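Side-chain contacts in ABC-type phosphate transport system, periplasmic component (PDB 4ECF), which probably binds phosphate as the solute-binding component of the PstSACB ABC transporter that imports it across the cytoplasmic membrane: residues I109-W112 and A118-S121; S161-A164 and G168-S171. All blocks are in the same frame, centred on the assembly; numbering follows the deposited sequence. Where two conformers were deposited one is given.

Contact 1 (I109-W112 and A118-S121); sequences ITNW and ADQS
In the surface loop between helix 98-105 and strand 123-127, Asn-111 and Ser-121 form a single beta bridge, and the amide of Asn-111 reaches past it to Asp-119 and Gln-120. The backbone bond is Trp-112 N to Gln-120 O, 3.0 Å. Asn-111 CG stands anti to the backbone N (chi1 -170°), which carries the amide against the Gln-120 backbone, with Asn-111 CG 3.3 Å from Gln-120 O. Asn-111 OD1 accepts Gln-120 N at 3.2 Å, the donor arriving from above the carbonyl plane, and also takes Lys-113 N. Asn-111 ND2 gives a 2.9 Å bond to Asp-119 OD1, met on the anti side and somewhat out of the carboxylate plane, the two planes being 68° apart. The indole of Trp-112 runs alongside Gln-120: Trp-112 CD1 lies 3.8 Å from Gln-120 CG, while NE1 turns to Gly-168. Bent at chi2 (75°), Gln-120 folds back so that Gln-120 NE2 reaches Ser-121 O, 2.8 Å, in the carbonyl plane. A water joins Thr-110 O to Ser-121 OG. With two backbone N-H groups on OD1 and a carboxylate on ND2, the Asn-111 amide is fixed in its flip, and the negative charge of Asp-119 would probably polarise its N-H bonds.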
ATOM      1  N   ILE A 109      -3.624  -4.563 -24.940  1.00 21.09           N
ATOM      2  CA  ILE A 109      -4.930  -5.210 -24.903  1.00 21.38           C
ATOM      3  C   ILE A 109      -5.915  -4.150 -24.434  1.00 20.29           C
ATOM      4  O   ILE A 109      -5.670  -3.454 -23.436  1.00 21.46           O
ATOM      5  CB  ILE A 109      -4.937  -6.387 -23.920  1.00 21.86           C
ATOM      6  CG1 ILE A 109      -4.186  -7.594 -24.531  1.00 24.37           C
ATOM      7  CG2 ILE A 109      -6.366  -6.779 -23.534  1.00 19.25           C
ATOM      8  CD1 ILE A 109      -3.920  -8.707 -23.525  1.00 22.85           C
ATOM      9  N   THR A 110      -6.988  -3.948 -25.198  1.00 21.16           N
ATOM     10  CA  THR A 110      -7.905  -2.826 -24.906  1.00 20.24           C
ATOM     11  C   THR A 110      -9.365  -3.242 -24.632  1.00 20.14           C
ATOM     12  O   THR A 110     -10.182  -2.403 -24.317  1.00 19.33           O
ATOM     13  CB  THR A 110      -7.914  -1.808 -26.069  1.00 23.88           C
ATOM     14  OG1 THR A 110      -8.338  -2.465 -27.254  1.00 26.46           O
ATOM     15  CG2 THR A 110      -6.507  -1.175 -26.259  1.00 28.00           C
ATOM     16  N   ASN A 111      -9.683  -4.522 -24.792  1.00 20.10           N
ATOM     17  CA  ASN A 111     -11.008  -5.065 -24.537  1.00 22.09           C
ATOM     18  C   ASN A 111     -10.886  -6.351 -23.687  1.00 20.56           C
ATOM     19  O   ASN A 111     -10.028  -7.218 -23.928  1.00 19.79           O
ATOM     20  CB  ASN A 111     -11.691  -5.319 -25.880  1.00 22.15           C
ATOM     21  CG  ASN A 111     -13.153  -5.659 -25.730  1.00 21.72           C
ATOM     22  OD1 ASN A 111     -13.490  -6.687 -25.153  1.00 21.29           O
ATOM     23  ND2 ASN A 111     -14.045  -4.820 -26.324  1.00 22.77           N
ATOM     24  N   TRP A 112     -11.736  -6.495 -22.673  1.00 20.57           N
ATOM     25  CA  TRP A 112     -11.697  -7.659 -21.819  1.00 19.97           C
ATOM     26  C   TRP A 112     -11.936  -8.981 -22.545  1.00 20.50           C
ATOM     27  O   TRP A 112     -11.492 -10.040 -22.102  1.00 19.98           O
ATOM     28  CB  TRP A 112     -12.724  -7.504 -20.697  1.00 20.70           C
ATOM     29  CG  TRP A 112     -12.300  -6.484 -19.692  1.00 19.34           C
ATOM     30  CD1 TRP A 112     -12.778  -5.196 -19.528  1.00 21.01           C
ATOM     31  CD2 TRP A 112     -11.253  -6.647 -18.706  1.00 18.62           C
ATOM     32  NE1 TRP A 112     -12.118  -4.554 -18.528  1.00 19.05           N
ATOM     33  CE2 TRP A 112     -11.182  -5.377 -17.980  1.00 18.05           C
ATOM     34  CE3 TRP A 112     -10.401  -7.670 -18.361  1.00 19.29           C
ATOM     35  CZ2 TRP A 112     -10.269  -5.171 -16.971  1.00 20.44           C
ATOM     36  CZ3 TRP A 112      -9.497  -7.463 -17.311  1.00 19.23           C
ATOM     37  CH2 TRP A 112      -9.441  -6.238 -16.645  1.00 20.99           C
ATOM     38  N   ALA A 118     -15.868 -10.226 -20.763  1.00 24.17           N
ATOM     39  CA  ALA A 118     -16.992  -9.647 -21.524  1.00 25.92           C
ATOM     40  C   ALA A 118     -16.457  -8.793 -22.657  1.00 23.39           C
ATOM     41  O   ALA A 118     -15.356  -8.278 -22.561  1.00 22.93           O
ATOM     42  CB  ALA A 118     -17.852  -8.801 -20.595  1.00 27.01           C
ATOM     43  N   ASP A 119     -17.268  -8.582 -23.692  1.00 24.38           N
ATOM     44  CA  ASP A 119     -16.941  -7.611 -24.744  1.00 23.09           C
ATOM     45  C   ASP A 119     -17.195  -6.226 -24.147  1.00 21.68           C
ATOM     46  O   ASP A 119     -18.336  -5.732 -24.081  1.00 24.60           O
ATOM     47  CB  ASP A 119     -17.789  -7.873 -26.013  1.00 24.30           C
ATOM     48  CG  ASP A 119     -17.334  -7.054 -27.190  1.00 25.89           C
ATOM     49  OD1 ASP A 119     -16.659  -6.022 -26.971  1.00 25.73           O
ATOM     50  OD2 ASP A 119     -17.667  -7.408 -28.333  1.00 26.18           O
ATOM     51  N   GLN A 120     -16.115  -5.598 -23.677  1.00 20.51           N
ATOM     52  CA  GLN A 120     -16.187  -4.340 -22.945  1.00 21.09           C
ATOM     53  C   GLN A 120     -14.817  -3.672 -23.039  1.00 22.09           C
ATOM     54  O   GLN A 120     -13.776  -4.317 -22.728  1.00 19.57           O
ATOM     55  CB  GLN A 120     -16.529  -4.632 -21.449  1.00 23.49           C
ATOM     56  CG  GLN A 120     -16.145  -3.572 -20.423  1.00 29.39           C
ATOM     57  CD  GLN A 120     -17.064  -2.359 -20.447  1.00 33.55           C
ATOM     58  OE1 GLN A 120     -18.263  -2.512 -20.249  1.00 38.26           O
ATOM     59  NE2 GLN A 120     -16.505  -1.140 -20.681  1.00 28.55           N
ATOM     60  N   SER A 121     -14.798  -2.392 -23.405  1.00 21.58           N
ATOM     61  CA  SER A 121     -13.537  -1.667 -23.430  1.00 23.03           C
ATOM     62  C   SER A 121     -12.968  -1.564 -22.019  1.00 22.41           C
ATOM     63  O   SER A 121     -13.708  -1.332 -21.047  1.00 23.26           O
ATOM     64  CB  SER A 121     -13.730  -0.281 -24.057  1.00 29.08           C
ATOM     65  OG  SER A 121     -12.515   0.432 -24.025  1.00 32.84           O
TER
HETATM   66  O   HOH W   1      -9.360   0.332 -23.589  1.00 23.70           O

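Contact 2 (S161-A164 and G168-S171); sequences SIVA and GAIS. With EDO (1,2-ethanediol), chain K.
Val-163, on helix 156-165, packs against Ala-169 and Ser-171 of strand 169-174, the strand that follows the helix after a short turn. This is helix-on-sheet packing in the periplasmic binding protein fold: strand 169-174 runs parallel to 123-127 on one flank and antiparallel to 73-87 on the other, and the helix lies over the face that carries Ala-169 and Ser-171.

The packing between the two segments is apolar and buried. CG1 of Val-163 is anti to the backbone N (chi1 166°), which places CG2 beside that N and turns it to the strand. Val-163 CG2 meets Ser-171 CB at 3.6 Å and lies 4.2 Å from Ala-169 CB. The methyl of Ala-169 in turn sits against the helix backbone, its CB 3.9 Å from Val-163 CA, and its small size suits the 5.2 Å between the CA atoms of Val-163 and Ala-169. Ile-170 points to the other face of the sheet, toward Trp-112 and helix 98-105, where it touches Ile-104 and Phe-105.

Polar groups find their partners beyond this packing. Ser-171 offers CB to the valine while OG, anti to its N, bonds to Ile-125 O on the adjoining strand. Asn-88 ties the two segments together indirectly: its side-chain ND2 bonds to Val-163 O and its backbone to that of Ala-169.

A 1,2-ethanediol, probably from the crystallisation liquor, lies near the end of the helix. It is hydrogen-bonded to Asn-88 OD1, and its O2 donates a weak hydrogen bond to Ala-164 O at 3.0 Å.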
ATOM      1  N   SER A 161     -13.582   3.233  -5.159  1.00 23.18           N
ATOM      2  CA  SER A 161     -14.937   3.675  -5.512  1.00 25.84           C
ATOM      3  C   SER A 161     -15.156   3.860  -7.003  1.00 24.69           C
ATOM      4  O   SER A 161     -16.237   3.524  -7.526  1.00 28.32           O
ATOM      5  CB  SER A 161     -15.337   4.958  -4.764  1.00 31.98           C
ATOM      6  OG  SER A 161     -14.345   5.941  -4.891  1.00 35.39           O
ATOM      7  N   ILE A 162     -14.141   4.359  -7.712  1.00 25.01           N
ATOM      8  CA  ILE A 162     -14.241   4.564  -9.146  0.50 23.11           C
ATOM      9  C   ILE A 162     -14.255   3.206  -9.860  1.00 20.71           C
ATOM     10  O   ILE A 162     -15.017   2.997 -10.818  1.00 22.97           O
ATOM     11  CB  ILE A 162     -13.089   5.451  -9.674  0.50 23.35           C
ATOM     12  CG1 ILE A 162     -13.258   6.893  -9.176  0.50 22.25           C
ATOM     13  CG2 ILE A 162     -13.023   5.400 -11.200  0.50 24.47           C
ATOM     14  CD1 ILE A 162     -14.407   7.638  -9.812  0.50 23.39           C
ATOM     15  N   VAL A 163     -13.434   2.266  -9.399  1.00 20.86           N
ATOM     16  CA  VAL A 163     -13.452   0.922 -10.010  1.00 19.27           C
ATOM     17  C   VAL A 163     -14.820   0.279  -9.837  1.00 21.41           C
ATOM     18  O   VAL A 163     -15.357  -0.306 -10.771  1.00 22.32           O
ATOM     19  CB  VAL A 163     -12.296   0.012  -9.474  1.00 18.61           C
ATOM     20  CG1 VAL A 163     -12.512  -1.477  -9.824  1.00 20.12           C
ATOM     21  CG2 VAL A 163     -10.967   0.514 -10.029  1.00 20.08           C
ATOM     22  N   ALA A 164     -15.402   0.430  -8.640  1.00 23.08           N
ATOM     23  CA  ALA A 164     -16.696  -0.169  -8.336  1.00 25.85           C
ATOM     24  C   ALA A 164     -17.796   0.262  -9.283  1.00 29.38           C
ATOM     25  O   ALA A 164     -18.615  -0.563  -9.695  1.00 29.40           O
ATOM     26  CB  ALA A 164     -17.093   0.120  -6.883  1.00 27.07           C
ATOM     27  N   GLY A 168     -15.816  -1.744 -17.005  1.00 22.08           N
ATOM     28  CA  GLY A 168     -14.555  -2.005 -17.685  1.00 19.71           C
ATOM     29  C   GLY A 168     -13.295  -1.692 -16.872  1.00 19.39           C
ATOM     30  O   GLY A 168     -12.206  -1.947 -17.344  1.00 18.92           O
ATOM     31  N   ALA A 169     -13.448  -1.139 -15.665  1.00 19.59           N
ATOM     32  CA  ALA A 169     -12.299  -0.574 -14.906  1.00 18.64           C
ATOM     33  C   ALA A 169     -11.380  -1.633 -14.291  1.00 18.87           C
ATOM     34  O   ALA A 169     -11.844  -2.637 -13.776  1.00 19.18           O
ATOM     35  CB  ALA A 169     -12.793   0.368 -13.806  1.00 19.67           C
ATOM     36  N   ILE A 170     -10.090  -1.337 -14.347  1.00 16.29           N
ATOM     37  CA  ILE A 170      -9.085  -2.008 -13.557  1.00 16.28           C
ATOM     38  C   ILE A 170      -8.148  -1.010 -12.875  1.00 17.14           C
ATOM     39  O   ILE A 170      -7.763  -0.026 -13.438  1.00 18.08           O
ATOM     40  CB  ILE A 170      -8.309  -3.027 -14.427  1.00 15.73           C
ATOM     41  CG1 ILE A 170      -7.280  -3.773 -13.600  1.00 15.47           C
ATOM     42  CG2 ILE A 170      -7.669  -2.336 -15.659  1.00 16.73           C
ATOM     43  CD1 ILE A 170      -6.619  -4.963 -14.306  1.00 15.37           C
ATOM     44  N   SER A 171      -7.758  -1.335 -11.646  1.00 15.65           N
ATOM     45  CA  SER A 171      -6.759  -0.565 -10.893  1.00 16.95           C
ATOM     46  C   SER A 171      -6.050  -1.508  -9.928  1.00 17.23           C
ATOM     47  O   SER A 171      -6.043  -2.733 -10.112  1.00 17.36           O
ATOM     48  CB  SER A 171      -7.368   0.620 -10.156  1.00 18.83           C
ATOM     49  OG  SER A 171      -6.355   1.542  -9.766  1.00 19.10           O
TER
HETATM   50  C1  EDO K 309     -21.269  -0.996 -13.960  1.00 64.70           C
HETATM   51  O1  EDO K 309     -20.532  -2.162 -14.355  1.00 56.41           O
HETATM   52  C2  EDO K 309     -21.811  -1.157 -12.548  1.00 65.58           C
HETATM   53  O2  EDO K 309     -20.742  -1.507 -11.666  1.00 64.28           O

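How the contacts relate
Going from the N terminus, the chain leaves helix 98-105 and reaches contact 1, which closes a loop with five residues between its segments just before strand 123-127. Helix 132-140 and strand 151-153 follow, then helix 156-165, where contact 2 opens; three residues later the chain turns back into strand 169-174. The contacts are therefore in series, neither nested nor crossed; the centres of contact 1 and contact 2 are about 14 Å apart. They nevertheless touch: Trp-112 NE1 hydrogen-bonds to Gly-168 O at 2.9 Å, Trp-112 CZ2 packs on Ile-170 CB at 3.9 Å, and Gln-120 CG on Gly-168 CA at 3.5 Å. Trp-112 thus joins the surface loop to a sheet strand whose other face carries helix 156-165.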